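Local coordinates for protein predicted protease of the collagenase family (Methanopyrus kandleri, PDB 5D88) that binds zinc and probably acts as a peptidase of the U32 family, built as a TIM barrel, at residues A[22-27]-A[245-250]; A[186-191]-A[235-240]; A[42-47]-A[78-83]; A[33-38]-A[74-79]. All coordinates share one frame; numbering follows the deposited sequence.

Contact 1. Residues A[22-27]-A[245-250]; sequences TRRWYL and VFILAS
The ring of F246 carries L248 CD1 on one face, 3.7 Å above the plane and offset toward the rim, while W25 O lies at its edge, in the plane of the ring. The guanidinium of R24 is met at its edge, in plane, by Y26 OH, and V245 O lies at the edge of the W25 indole. All sit on the seam of a TIM barrel, where the first strand, 23-27, runs parallel to the last, 244-247, and closes the cylinder. The closure is made by the backbone: V245 N donates to R23 O, W25 N to V245 O, I247 N to W25 O and L27 N to I247 O, all nearly along the C=O axes, the last at an N-H...O angle of 175°. On the face bearing R24, Y26, V245 and I247, the tyrosine ring lies alongside the isoleucine, its CD2 3.6 Å from I247 CB. R24 bends at chi3 (59°) so that NE and NH2 grip the single hydroxyl oxygen side-on, with NH2 to Y26 OH at 2.8 Å. The remaining nitrogen, NH1, forms a salt bridge with E239. A leucine in place of Y26 would probably loosen the R24 guanidinium, which would lose its hydroxyl acceptor, and would disturb the cover over I247. On the other face, W25 turns its indole from the seam toward V45 and Q81, in cation-pi contact with R187. F246 instead leans to the neighbouring strand's end, where its CE1 stands 3.9 Å from L27 CB.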
loop_
_atom_site.group_PDB
_atom_site.type_symbol
_atom_site.label_atom_id
_atom_site.label_comp_id
_atom_site.label_asym_id
_atom_site.label_seq_id
_atom_site.Cartn_x
_atom_site.Cartn_y
_atom_site.Cartn_z
ATOM N N THR A 22 -29.525 10.305 -3.194
ATOM C CA THR A 22 -28.369 9.421 -3.070
ATOM C C THR A 22 -28.360 8.403 -4.205
ATOM O O THR A 22 -29.361 7.732 -4.457
ATOM C CB THR A 22 -28.395 8.702 -1.719
ATOM O OG1 THR A 22 -28.315 9.658 -0.657
ATOM C CG2 THR A 22 -27.231 7.760 -1.587
ATOM N N ARG A 23 -27.227 8.282 -4.891
ATOM C CA ARG A 23 -27.116 7.343 -5.997
ATOM C C ARG A 23 -26.548 6.022 -5.495
ATOM O O ARG A 23 -25.602 6.001 -4.704
ATOM C CB ARG A 23 -26.261 7.943 -7.108
ATOM C CG ARG A 23 -26.944 9.146 -7.717
ATOM C CD ARG A 23 -26.146 9.772 -8.830
ATOM N NE ARG A 23 -24.826 10.197 -8.379
ATOM C CZ ARG A 23 -24.566 11.344 -7.755
ATOM N NH1 ARG A 23 -25.541 12.217 -7.491
ATOM N NH2 ARG A 23 -23.315 11.614 -7.392
ATOM N N ARG A 24 -27.134 4.916 -5.950
ATOM C CA ARG A 24 -26.855 3.601 -5.377
ATOM C C ARG A 24 -26.250 2.677 -6.423
ATOM O O ARG A 24 -26.850 2.442 -7.479
ATOM C CB ARG A 24 -28.120 2.983 -4.787
ATOM C CG ARG A 24 -28.643 3.780 -3.606
ATOM C CD ARG A 24 -29.768 3.072 -2.883
ATOM N NE ARG A 24 -29.392 1.759 -2.351
ATOM C CZ ARG A 24 -28.849 1.549 -1.155
ATOM N NH1 ARG A 24 -28.583 2.562 -0.344
ATOM N NH2 ARG A 24 -28.572 0.315 -0.761
ATOM N N TRP A 25 -25.083 2.140 -6.100
ATOM C CA TRP A 25 -24.315 1.248 -6.946
ATOM C C TRP A 25 -24.142 -0.089 -6.245
ATOM O O TRP A 25 -23.924 -0.139 -5.030
ATOM C CB TRP A 25 -22.955 1.862 -7.235
ATOM C CG TRP A 25 -23.046 3.082 -8.076
ATOM C CD1 TRP A 25 -23.336 4.350 -7.666
ATOM C CD2 TRP A 25 -22.855 3.148 -9.483
ATOM N NE1 TRP A 25 -23.331 5.201 -8.741
ATOM C CE2 TRP A 25 -23.041 4.484 -9.870
ATOM C CE3 TRP A 25 -22.545 2.205 -10.457
ATOM C CZ2 TRP A 25 -22.913 4.898 -11.190
ATOM C CZ3 TRP A 25 -22.426 2.613 -11.758
ATOM C CH2 TRP A 25 -22.610 3.944 -12.117
ATOM N N TYR A 26 -24.223 -1.169 -7.014
ATOM C CA TYR A 26 -24.080 -2.516 -6.483
ATOM C C TYR A 26 -22.961 -3.259 -7.199
ATOM O O TYR A 26 -22.870 -3.237 -8.428
ATOM C CB TYR A 26 -25.388 -3.295 -6.613
ATOM C CG TYR A 26 -26.425 -2.802 -5.655
ATOM C CD1 TYR A 26 -27.191 -1.688 -5.943
ATOM C CD2 TYR A 26 -26.602 -3.427 -4.432
ATOM C CE1 TYR A 26 -28.132 -1.222 -5.039
ATOM C CE2 TYR A 26 -27.510 -2.963 -3.535
ATOM C CZ TYR A 26 -28.280 -1.867 -3.838
ATOM O OH TYR A 26 -29.196 -1.436 -2.909
ATOM N N LEU A 27 -22.122 -3.918 -6.417
ATOM C CA LEU A 27 -21.131 -4.831 -6.956
ATOM C C LEU A 27 -21.828 -5.989 -7.659
ATOM O O LEU A 27 -22.831 -6.518 -7.173
ATOM C CB LEU A 27 -20.247 -5.357 -5.815
ATOM C CG LEU A 27 -19.166 -6.356 -6.231
ATOM C CD1 LEU A 27 -18.025 -5.674 -6.973
ATOM C CD2 LEU A 27 -18.650 -7.125 -5.037
ATOM N N VAL A 245 -23.698 5.666 -2.717
ATOM C CA VAL A 245 -23.522 4.507 -1.856
ATOM C C VAL A 245 -23.194 3.330 -2.745
ATOM O O VAL A 245 -23.900 3.074 -3.725
ATOM C CB VAL A 245 -24.778 4.207 -1.014
ATOM C CG1 VAL A 245 -24.576 2.952 -0.191
ATOM C CG2 VAL A 245 -25.077 5.352 -0.101
ATOM N N PHE A 246 -22.129 2.623 -2.406
ATOM C CA PHE A 246 -21.667 1.467 -3.161
ATOM C C PHE A 246 -21.758 0.265 -2.238
ATOM O O PHE A 246 -21.030 0.181 -1.243
ATOM C CB PHE A 246 -20.245 1.709 -3.658
ATOM C CG PHE A 246 -19.573 0.518 -4.268
ATOM C CD1 PHE A 246 -20.270 -0.437 -4.990
ATOM C CD2 PHE A 246 -18.199 0.375 -4.136
ATOM C CE1 PHE A 246 -19.593 -1.531 -5.548
ATOM C CE2 PHE A 246 -17.527 -0.709 -4.707
ATOM C CZ PHE A 246 -18.229 -1.657 -5.407
ATOM N N ILE A 247 -22.651 -0.656 -2.573
ATOM C CA ILE A 247 -22.862 -1.864 -1.786
ATOM C C ILE A 247 -21.983 -2.975 -2.342
ATOM O O ILE A 247 -22.161 -3.395 -3.490
ATOM C CB ILE A 247 -24.337 -2.280 -1.817
ATOM C CG1 ILE A 247 -25.217 -1.127 -1.350
ATOM C CG2 ILE A 247 -24.537 -3.527 -0.996
ATOM C CD1 ILE A 247 -24.902 -0.660 0.036
ATOM N N LEU A 248 -21.053 -3.482 -1.524
ATOM C CA LEU A 248 -20.243 -4.624 -1.955
ATOM C C LEU A 248 -20.941 -5.947 -1.669
ATOM O O LEU A 248 -21.189 -6.737 -2.580
ATOM C CB LEU A 248 -18.892 -4.644 -1.255
ATOM C CG LEU A 248 -17.802 -3.772 -1.785
ATOM C CD1 LEU A 248 -18.205 -2.379 -1.420
ATOM C CD2 LEU A 248 -16.482 -4.155 -1.181
ATOM N N ALA A 249 -21.211 -6.213 -0.402
ATOM C CA ALA A 249 -21.814 -7.467 0.032
ATOM C C ALA A 249 -23.293 -7.244 0.317
ATOM O O ALA A 249 -23.651 -6.476 1.215
ATOM C CB ALA A 249 -21.090 -7.993 1.262
ATOM N N SER A 250 -24.146 -7.919 -0.447
ATOM C CA SER A 250 -25.582 -7.693 -0.411
ATOM C C SER A 250 -26.359 -8.846 0.215
ATOM O O SER A 250 -27.572 -8.713 0.430
ATOM C CB SER A 250 -26.096 -7.452 -1.842
ATOM O OG SER A 250 -27.474 -7.117 -1.849
#

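Contact 2. Residues A[186-191]-A[235-240]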
loop_
_atom_site.group_PDB
_atom_site.type_symbol
_atom_site.label_atom_id
_atom_site.label_comp_id
_atom_site.label_asym_id
_atom_site.label_seq_id
_atom_site.Cartn_x
_atom_site.Cartn_y
_atom_site.Cartn_z
ATOM N N LEU A 186 -18.741 12.475 -3.272
ATOM C CA LEU A 186 -18.194 11.525 -2.316
ATOM C C LEU A 186 -19.047 10.267 -2.258
ATOM O O LEU A 186 -20.278 10.333 -2.137
ATOM C CB LEU A 186 -18.078 12.136 -0.929
ATOM C CG LEU A 186 -17.158 13.340 -0.860
ATOM C CD1 LEU A 186 -17.173 13.817 0.562
ATOM C CD2 LEU A 186 -15.734 13.017 -1.300
ATOM N N ARG A 187 -18.371 9.128 -2.309
ATOM C CA ARG A 187 -18.979 7.812 -2.261
ATOM C C ARG A 187 -18.541 7.097 -0.995
ATOM O O ARG A 187 -17.411 7.273 -0.521
ATOM C CB ARG A 187 -18.556 7.001 -3.483
ATOM C CG ARG A 187 -19.073 5.575 -3.561
ATOM C CD ARG A 187 -18.536 4.852 -4.809
ATOM N NE ARG A 187 -19.259 5.207 -6.020
ATOM C CZ ARG A 187 -19.183 4.545 -7.168
ATOM N NH1 ARG A 187 -18.414 3.466 -7.284
ATOM N NH2 ARG A 187 -19.881 4.963 -8.211
ATOM N N THR A 188 -19.443 6.269 -0.467
ATOM C CA THR A 188 -19.151 5.377 0.643
ATOM C C THR A 188 -19.340 3.938 0.195
ATOM O O THR A 188 -20.300 3.620 -0.516
ATOM C CB THR A 188 -20.062 5.670 1.844
ATOM O OG1 THR A 188 -19.814 4.713 2.869
ATOM C CG2 THR A 188 -21.532 5.613 1.457
ATOM N N ALA A 189 -18.405 3.083 0.589
ATOM C CA ALA A 189 -18.459 1.656 0.300
ATOM C C ALA A 189 -18.921 0.918 1.538
ATOM O O ALA A 189 -18.322 1.076 2.601
ATOM C CB ALA A 189 -17.089 1.130 -0.121
ATOM N N VAL A 190 -19.970 0.106 1.391
ATOM C CA VAL A 190 -20.562 -0.652 2.496
ATOM C C VAL A 190 -20.197 -2.122 2.356
ATOM O O VAL A 190 -20.477 -2.742 1.325
ATOM C CB VAL A 190 -22.087 -0.488 2.523
ATOM C CG1 VAL A 190 -22.688 -1.254 3.700
ATOM C CG2 VAL A 190 -22.444 1.003 2.550
ATOM N N GLY A 191 -19.632 -2.688 3.414
ATOM C CA GLY A 191 -19.137 -4.039 3.370
ATOM C C GLY A 191 -17.701 -4.111 2.949
ATOM O O GLY A 191 -17.245 -5.169 2.498
ATOM N N TRP A 235 -19.541 -2.099 8.254
ATOM C CA TRP A 235 -20.914 -2.384 7.844
ATOM C C TRP A 235 -21.841 -1.213 8.074
ATOM O O TRP A 235 -22.859 -1.088 7.381
ATOM C CB TRP A 235 -21.457 -3.603 8.606
ATOM C CG TRP A 235 -20.700 -4.851 8.315
ATOM C CD1 TRP A 235 -19.834 -5.506 9.149
ATOM C CD2 TRP A 235 -20.703 -5.585 7.081
ATOM N NE1 TRP A 235 -19.309 -6.600 8.509
ATOM C CE2 TRP A 235 -19.827 -6.675 7.243
ATOM C CE3 TRP A 235 -21.373 -5.429 5.860
ATOM C CZ2 TRP A 235 -19.596 -7.609 6.226
ATOM C CZ3 TRP A 235 -21.156 -6.363 4.863
ATOM C CH2 TRP A 235 -20.270 -7.439 5.055
ATOM N N GLU A 236 -21.509 -0.365 9.033
ATOM C CA GLU A 236 -22.343 0.767 9.383
ATOM C C GLU A 236 -22.024 1.933 8.468
ATOM O O GLU A 236 -20.895 2.090 8.007
ATOM C CB GLU A 236 -22.097 1.161 10.838
ATOM C CG GLU A 236 -22.298 0.014 11.823
ATOM C CD GLU A 236 -23.751 -0.169 12.225
ATOM O OE1 GLU A 236 -24.576 0.728 11.937
ATOM O OE2 GLU A 236 -24.074 -1.211 12.838
ATOM N N VAL A 237 -23.025 2.768 8.206
ATOM C CA VAL A 237 -22.805 3.924 7.354
ATOM C C VAL A 237 -23.845 4.976 7.678
ATOM O O VAL A 237 -24.954 4.663 8.107
ATOM C CB VAL A 237 -22.856 3.524 5.863
ATOM C CG1 VAL A 237 -24.193 2.890 5.546
ATOM C CG2 VAL A 237 -22.564 4.734 4.979
ATOM N N ARG A 238 -23.486 6.226 7.446
ATOM C CA ARG A 238 -24.401 7.356 7.524
ATOM C C ARG A 238 -24.566 7.881 6.099
ATOM O O ARG A 238 -23.769 8.690 5.616
ATOM C CB ARG A 238 -23.868 8.395 8.491
ATOM C CG ARG A 238 -24.106 7.980 9.943
ATOM C CD ARG A 238 -23.621 9.022 10.907
ATOM N NE ARG A 238 -24.368 10.259 10.735
ATOM C CZ ARG A 238 -24.042 11.418 11.293
ATOM N NH1 ARG A 238 -22.960 11.504 12.062
ATOM N NH2 ARG A 238 -24.793 12.492 11.076
ATOM N N GLU A 239 -25.604 7.390 5.413
ATOM C CA GLU A 239 -25.711 7.650 3.980
ATOM C C GLU A 239 -25.918 9.119 3.690
ATOM O O GLU A 239 -25.527 9.591 2.619
ATOM C CB GLU A 239 -26.858 6.857 3.365
ATOM C CG GLU A 239 -26.630 5.373 3.332
ATOM C CD GLU A 239 -27.665 4.664 2.494
ATOM O OE1 GLU A 239 -28.556 5.348 1.931
ATOM O OE2 GLU A 239 -27.578 3.421 2.390
ATOM N N GLU A 240 -26.532 9.850 4.620
ATOM C CA GLU A 240 -26.795 11.268 4.412
ATOM C C GLU A 240 -25.512 12.072 4.242
ATOM O O GLU A 240 -25.574 13.215 3.776
ATOM C CB GLU A 240 -27.635 11.825 5.579
ATOM C CG GLU A 240 -26.916 11.949 6.935
ATOM C CD GLU A 240 -26.906 10.658 7.756
ATOM O OE1 GLU A 240 -27.228 9.574 7.224
ATOM O OE2 GLU A 240 -26.561 10.733 8.951
#
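The extended backbone of 186-190 ends at G191, whose phi of 90° suits glycine, and its CA lies 5.1 Å from W235 CA, the nearest backbone approach; toward T188 and E239 the two segments diverge to 7.7 Å between CA atoms. W235 starts out away from the strand, but its indole swings back so that CZ3 lies 3.4 Å from G191 CA. A side chain at that glycine would press on the indole and also collide with the carbonyl oxygen of V190. V190 sends CG1 toward W235 O and CG2, anti to its own carbonyl carbon, toward V237 CG1 at 3.9 Å, the two valines crossing at about a right angle. In the TIM barrel, strand 185-190 is the seventh, and 235-240 belongs to the connection leading from it to the eighth, 244-247. V237 faces the strand with CG2 anti to its backbone N, and this methyl rests 3.5 Å from T188 OG1 and 3.8 Å from T188 CG2. The threonine hydroxyl has a weak hydrogen bond to N169. Farther along the loop, R238 forms a salt bridge with E240, NE and NH2 both gripping OE2 side-on, the NE to OE2 distance being 2.9 Å.

Contact 3. Residues A[42-47]-A[78-83]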
loop_
_atom_site.group_PDB
_atom_site.type_symbol
_atom_site.label_atom_id
_atom_site.label_comp_id
_atom_site.label_asym_id
_atom_site.label_seq_id
_atom_site.Cartn_x
_atom_site.Cartn_y
_atom_site.Cartn_z
ATOM N N ASP A 42 -29.025 2.591 -9.434
ATOM C CA ASP A 42 -28.505 3.481 -10.458
ATOM C C ASP A 42 -27.505 2.763 -11.352
ATOM O O ASP A 42 -27.475 2.994 -12.566
ATOM C CB ASP A 42 -27.896 4.716 -9.800
ATOM C CG ASP A 42 -28.957 5.589 -9.152
ATOM O OD1 ASP A 42 -29.694 6.266 -9.892
ATOM O OD2 ASP A 42 -29.078 5.577 -7.913
ATOM N N GLY A 43 -26.721 1.856 -10.791
ATOM C CA GLY A 43 -25.696 1.218 -11.594
ATOM C C GLY A 43 -25.086 0.027 -10.892
ATOM O O GLY A 43 -25.366 -0.255 -9.724
ATOM N N ILE A 44 -24.262 -0.688 -11.645
ATOM C CA ILE A 44 -23.486 -1.795 -11.112
ATOM C C ILE A 44 -22.004 -1.520 -11.326
ATOM O O ILE A 44 -21.602 -0.769 -12.228
ATOM C CB ILE A 44 -23.891 -3.148 -11.736
ATOM C CG1 ILE A 44 -23.743 -3.093 -13.256
ATOM C CG2 ILE A 44 -25.323 -3.504 -11.319
ATOM C CD1 ILE A 44 -23.374 -4.392 -13.883
ATOM N N VAL A 45 -21.197 -2.133 -10.458
ATOM C CA VAL A 45 -19.738 -2.084 -10.499
ATOM C C VAL A 45 -19.271 -3.506 -10.744
ATOM O O VAL A 45 -19.584 -4.400 -9.954
ATOM C CB VAL A 45 -19.158 -1.529 -9.184
ATOM C CG1 VAL A 45 -17.638 -1.569 -9.180
ATOM C CG2 VAL A 45 -19.656 -0.131 -8.963
ATOM N N VAL A 46 -18.545 -3.725 -11.835
ATOM C CA VAL A 46 -18.168 -5.062 -12.264
ATOM C C VAL A 46 -16.645 -5.161 -12.295
ATOM O O VAL A 46 -15.975 -4.335 -12.937
ATOM C CB VAL A 46 -18.791 -5.422 -13.630
ATOM C CG1 VAL A 46 -18.386 -4.457 -14.699
ATOM C CG2 VAL A 46 -18.424 -6.826 -14.035
ATOM N N PRO A 47 -16.050 -6.128 -11.600
ATOM C CA PRO A 47 -14.588 -6.286 -11.629
ATOM C C PRO A 47 -14.120 -6.693 -13.010
ATOM O O PRO A 47 -14.629 -7.666 -13.577
ATOM C CB PRO A 47 -14.323 -7.415 -10.619
ATOM C CG PRO A 47 -15.548 -7.553 -9.863
ATOM C CD PRO A 47 -16.676 -7.138 -10.739
ATOM N N LEU A 78 -29.238 -0.051 -16.379
ATOM C CA LEU A 78 -28.270 0.247 -15.340
ATOM C C LEU A 78 -27.031 0.894 -15.942
ATOM O O LEU A 78 -26.547 0.475 -16.994
ATOM C CB LEU A 78 -27.882 -1.039 -14.607
ATOM C CG LEU A 78 -28.987 -1.653 -13.742
ATOM C CD1 LEU A 78 -28.719 -3.122 -13.432
ATOM C CD2 LEU A 78 -29.119 -0.866 -12.453
ATOM N N SER A 79 -26.522 1.925 -15.273
ATOM C CA SER A 79 -25.174 2.395 -15.566
ATOM C C SER A 79 -24.166 1.340 -15.120
ATOM O O SER A 79 -24.454 0.496 -14.266
ATOM C CB SER A 79 -24.895 3.733 -14.874
ATOM O OG SER A 79 -25.801 4.719 -15.327
ATOM N N VAL A 80 -22.980 1.380 -15.722
ATOM C CA VAL A 80 -21.960 0.356 -15.515
ATOM C C VAL A 80 -20.613 1.009 -15.265
ATOM O O VAL A 80 -20.131 1.796 -16.089
ATOM C CB VAL A 80 -21.858 -0.601 -16.717
ATOM C CG1 VAL A 80 -20.731 -1.600 -16.513
ATOM C CG2 VAL A 80 -23.198 -1.308 -16.939
ATOM N N GLN A 81 -19.970 0.630 -14.169
ATOM C CA GLN A 81 -18.590 1.012 -13.938
ATOM C C GLN A 81 -17.723 -0.230 -13.816
ATOM O O GLN A 81 -18.120 -1.234 -13.218
ATOM C CB GLN A 81 -18.455 1.885 -12.694
ATOM C CG GLN A 81 -19.129 3.236 -12.862
ATOM C CD GLN A 81 -19.124 4.097 -11.612
ATOM O OE1 GLN A 81 -18.865 3.629 -10.504
ATOM N NE2 GLN A 81 -19.437 5.374 -11.791
ATOM N N ALA A 82 -16.559 -0.163 -14.445
ATOM C CA ALA A 82 -15.542 -1.192 -14.326
ATOM C C ALA A 82 -14.743 -0.959 -13.055
ATOM O O ALA A 82 -14.278 0.156 -12.806
ATOM C CB ALA A 82 -14.605 -1.147 -15.537
ATOM N N LEU A 83 -14.557 -2.016 -12.275
ATOM C CA LEU A 83 -13.687 -1.992 -11.104
ATOM C C LEU A 83 -12.319 -2.514 -11.519
ATOM O O LEU A 83 -12.160 -3.700 -11.833
ATOM C CB LEU A 83 -14.283 -2.821 -9.967
ATOM C CG LEU A 83 -13.506 -2.890 -8.650
ATOM C CD1 LEU A 83 -13.433 -1.503 -7.984
ATOM C CD2 LEU A 83 -14.167 -3.874 -7.728
#
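I44 places CG1 in the crowded position between its backbone N and carbonyl carbon (chi1 57°), and V46 does the same with its own CG1 (chi1 58°), so both branches reach toward V80. There the two methyls of V80 divide the work: CG2 lies beside I44 CG1 at 4.1 Å, and CG1, anti to the backbone N, meets V46 CG1 obliquely. I44 CG2 points instead to L78 CD1, 4.0 Å away and crossing at about a right angle. On the opposite face V45 CG1 touches L83 CB at 3.7 Å. V45 CG2 approaches the amide oxygen of Q81, whose stronger partner is R187. Five backbone hydrogen bonds run through the parallel register, from S79 N to D42 O at one end to L83 N to V46 O at the other; in the latter the donor stands above the carbonyl plane although the N-H...O angle is 176°. G43 sits so close to S79, its CA 3.0 Å from S79 O, that a CB would clash with that oxygen. Two parallel neighbours joined through helix 63-75, whose I69, V70 and A73 pack on the I44 and V80 face, form a beta-alpha-beta crossover unit of the TIM barrel.

Contact 4. Residues A[33-38]-A[74-79]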
loop_
_atom_site.group_PDB
_atom_site.type_symbol
_atom_site.label_atom_id
_atom_site.label_comp_id
_atom_site.label_asym_id
_atom_site.label_seq_id
_atom_site.Cartn_x
_atom_site.Cartn_y
_atom_site.Cartn_z
ATOM N N HIS A 33 -25.416 -12.999 -10.061
ATOM C CA HIS A 33 -25.434 -11.919 -9.075
ATOM C C HIS A 33 -26.230 -10.720 -9.577
ATOM O O HIS A 33 -26.853 -10.005 -8.781
ATOM C CB HIS A 33 -23.976 -11.522 -8.782
ATOM C CG HIS A 33 -23.746 -10.785 -7.490
ATOM N ND1 HIS A 33 -22.585 -10.069 -7.254
ATOM C CD2 HIS A 33 -24.487 -10.685 -6.359
ATOM C CE1 HIS A 33 -22.636 -9.537 -6.046
ATOM N NE2 HIS A 33 -23.777 -9.900 -5.477
ATOM N N LEU A 34 -26.219 -10.489 -10.892
ATOM C CA LEU A 34 -26.926 -9.353 -11.476
ATOM C C LEU A 34 -28.418 -9.412 -11.189
ATOM O O LEU A 34 -29.062 -8.371 -11.011
ATOM C CB LEU A 34 -26.687 -9.312 -12.988
ATOM C CG LEU A 34 -27.311 -8.153 -13.770
ATOM C CD1 LEU A 34 -26.849 -6.808 -13.214
ATOM C CD2 LEU A 34 -26.980 -8.252 -15.274
ATOM N N ASP A 35 -28.992 -10.617 -11.161
ATOM C CA ASP A 35 -30.427 -10.760 -10.955
ATOM C C ASP A 35 -30.869 -10.328 -9.561
ATOM O O ASP A 35 -32.073 -10.177 -9.341
ATOM C CB ASP A 35 -30.863 -12.211 -11.184
ATOM C CG ASP A 35 -30.855 -12.615 -12.651
ATOM O OD1 ASP A 35 -30.602 -11.772 -13.541
ATOM O OD2 ASP A 35 -31.123 -13.804 -12.914
ATOM N N THR A 36 -29.944 -10.155 -8.617
ATOM C CA THR A 36 -30.281 -9.748 -7.254
ATOM C C THR A 36 -30.161 -8.244 -7.034
ATOM O O THR A 36 -30.544 -7.745 -5.968
ATOM C CB THR A 36 -29.380 -10.471 -6.244
ATOM O OG1 THR A 36 -28.098 -9.827 -6.193
ATOM C CG2 THR A 36 -29.208 -11.950 -6.632
ATOM N N VAL A 37 -29.644 -7.518 -8.002
ATOM C CA VAL A 37 -29.527 -6.066 -7.880
ATOM C C VAL A 37 -30.925 -5.462 -7.845
ATOM O O VAL A 37 -31.754 -5.788 -8.713
ATOM C CB VAL A 37 -28.722 -5.505 -9.045
ATOM C CG1 VAL A 37 -28.742 -3.963 -9.029
ATOM C CG2 VAL A 37 -27.304 -6.039 -8.993
ATOM N N PRO A 38 -31.229 -4.579 -6.898
ATOM C CA PRO A 38 -32.563 -3.980 -6.858
ATOM C C PRO A 38 -32.904 -3.261 -8.154
ATOM O O PRO A 38 -32.046 -2.651 -8.801
ATOM C CB PRO A 38 -32.471 -3.007 -5.679
ATOM C CG PRO A 38 -31.414 -3.599 -4.805
ATOM C CD PRO A 38 -30.401 -4.138 -5.760
ATOM N N LYS A 74 -26.970 -3.139 -19.206
ATOM C CA LYS A 74 -27.419 -2.030 -20.040
ATOM C C LYS A 74 -28.842 -2.250 -20.533
ATOM O O LYS A 74 -29.638 -1.305 -20.584
ATOM C CB LYS A 74 -26.469 -1.846 -21.214
ATOM C CG LYS A 74 -25.140 -1.264 -20.829
ATOM C CD LYS A 74 -24.176 -1.358 -21.999
ATOM C CE LYS A 74 -22.838 -0.721 -21.697
ATOM N NZ LYS A 74 -22.827 0.705 -22.078
ATOM N N ASP A 75 -29.185 -3.485 -20.907
ATOM C CA ASP A 75 -30.560 -3.777 -21.307
ATOM C C ASP A 75 -31.538 -3.353 -20.229
ATOM O O ASP A 75 -32.637 -2.871 -20.526
ATOM C CB ASP A 75 -30.719 -5.268 -21.596
ATOM C CG ASP A 75 -30.309 -5.634 -22.998
ATOM O OD1 ASP A 75 -29.448 -4.938 -23.578
ATOM O OD2 ASP A 75 -30.861 -6.619 -23.524
ATOM N N ARG A 76 -31.162 -3.537 -18.970
ATOM C CA ARG A 76 -32.005 -3.197 -17.840
ATOM C C ARG A 76 -31.850 -1.734 -17.419
ATOM O O ARG A 76 -32.391 -1.335 -16.381
ATOM C CB ARG A 76 -31.694 -4.158 -16.684
ATOM C CG ARG A 76 -31.968 -5.639 -17.066
ATOM C CD ARG A 76 -31.562 -6.647 -15.987
ATOM N NE ARG A 76 -31.844 -8.035 -16.374
ATOM C CZ ARG A 76 -31.562 -9.098 -15.623
ATOM N NH1 ARG A 76 -30.983 -8.945 -14.436
ATOM N NH2 ARG A 76 -31.859 -10.322 -16.053
ATOM N N GLY A 77 -31.139 -0.933 -18.214
ATOM C CA GLY A 77 -31.003 0.491 -17.971
ATOM C C GLY A 77 -30.090 0.869 -16.827
ATOM O O GLY A 77 -30.165 1.999 -16.332
ATOM N N LEU A 78 -29.238 -0.051 -16.379
ATOM C CA LEU A 78 -28.270 0.247 -15.340
ATOM C C LEU A 78 -27.031 0.894 -15.942
ATOM O O LEU A 78 -26.547 0.475 -16.994
ATOM C CB LEU A 78 -27.882 -1.039 -14.607
ATOM C CG LEU A 78 -28.987 -1.653 -13.742
ATOM C CD1 LEU A 78 -28.719 -3.122 -13.432
ATOM C CD2 LEU A 78 -29.119 -0.866 -12.453
ATOM N N SER A 79 -26.522 1.925 -15.273
ATOM C CA SER A 79 -25.174 2.395 -15.566
ATOM C C SER A 79 -24.166 1.340 -15.120
ATOM O O SER A 79 -24.454 0.496 -14.266
ATOM C CB SER A 79 -24.895 3.733 -14.874
ATOM O OG SER A 79 -25.801 4.719 -15.327
HETATM O O HOH W 1 -30.815 -6.821 -12.612
HETATM O O HOH W 2 -31.738 -13.780 -15.839
#
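L34 meets the guanidinium of R76 tip to tip, its CG 3.8 Å from NH1 and its CD2 also beside that nitrogen. R76 spans the gap with a chain extended from CG to NE, which delivers the flat group to D35. The side chain of D35 leaves the backbone away from segment 74-79, and its torsions bring the carboxylate back, CG lying anti to the carbonyl carbon (chi1 -73°). Both terminal nitrogens then grip one oxygen end-on in a salt bridge: R76 NH1 to D35 OD1 is 3.0 Å and uses the anti lone pair, whereas NH2 to OD1, at 3.2 Å, comes from above the carboxylate plane. The oxygen lies in the guanidinium plane, but the two planes are turned 31° apart. OD1 also forms a salt bridge with R31, whose NH2 is close to that of R76, so the aspartate probably offsets a repulsion between like charges. One water ties R76 to the other backbone, accepting from NH1 and donating to L34 O, each at 2.8 Å. A second donates to D35 OD2 and accepts only weakly from R76 NH2. The two partners belong to different turns of the TIM barrel's helical layer: L34 to V37 form a type I beta turn, and helix 63-75 ends in a Schellman motif with G77 at C-prime, its N bonded to K74 O. R76 is the first residue past that helix to leave helical angles. L78 points toward segment 33-38; its CD1 meets L34 CD1 tip to tip at 4.1 Å, and V37 CG1 is 4.5 Å from L78 CD1.

Contact 3 is the buried member of the set, and contact 2 lies at the surface; contacts 1 and 4 are partly buried. Contacts 1 and 3 are both parallel strand pairs of one barrel and share a border, since strands 23-27 and 43-47 are neighbours, while strand 185-190 of contact 2 adjoins 244-247 on the other side. Contacts 3 and 4 share L78 and S79, at the exit of helix 63-75. Backbone hydrogen bonds dominate the two strand pairs. Contact 2 is held between its segments by van der Waals packing, without hydrogen bonds, and contact 4 by a salt bridge, with a water bridge from R76 to the backbone, beside leucines. R187 of contact 2 reaches Q81 of contact 3 across the barrel.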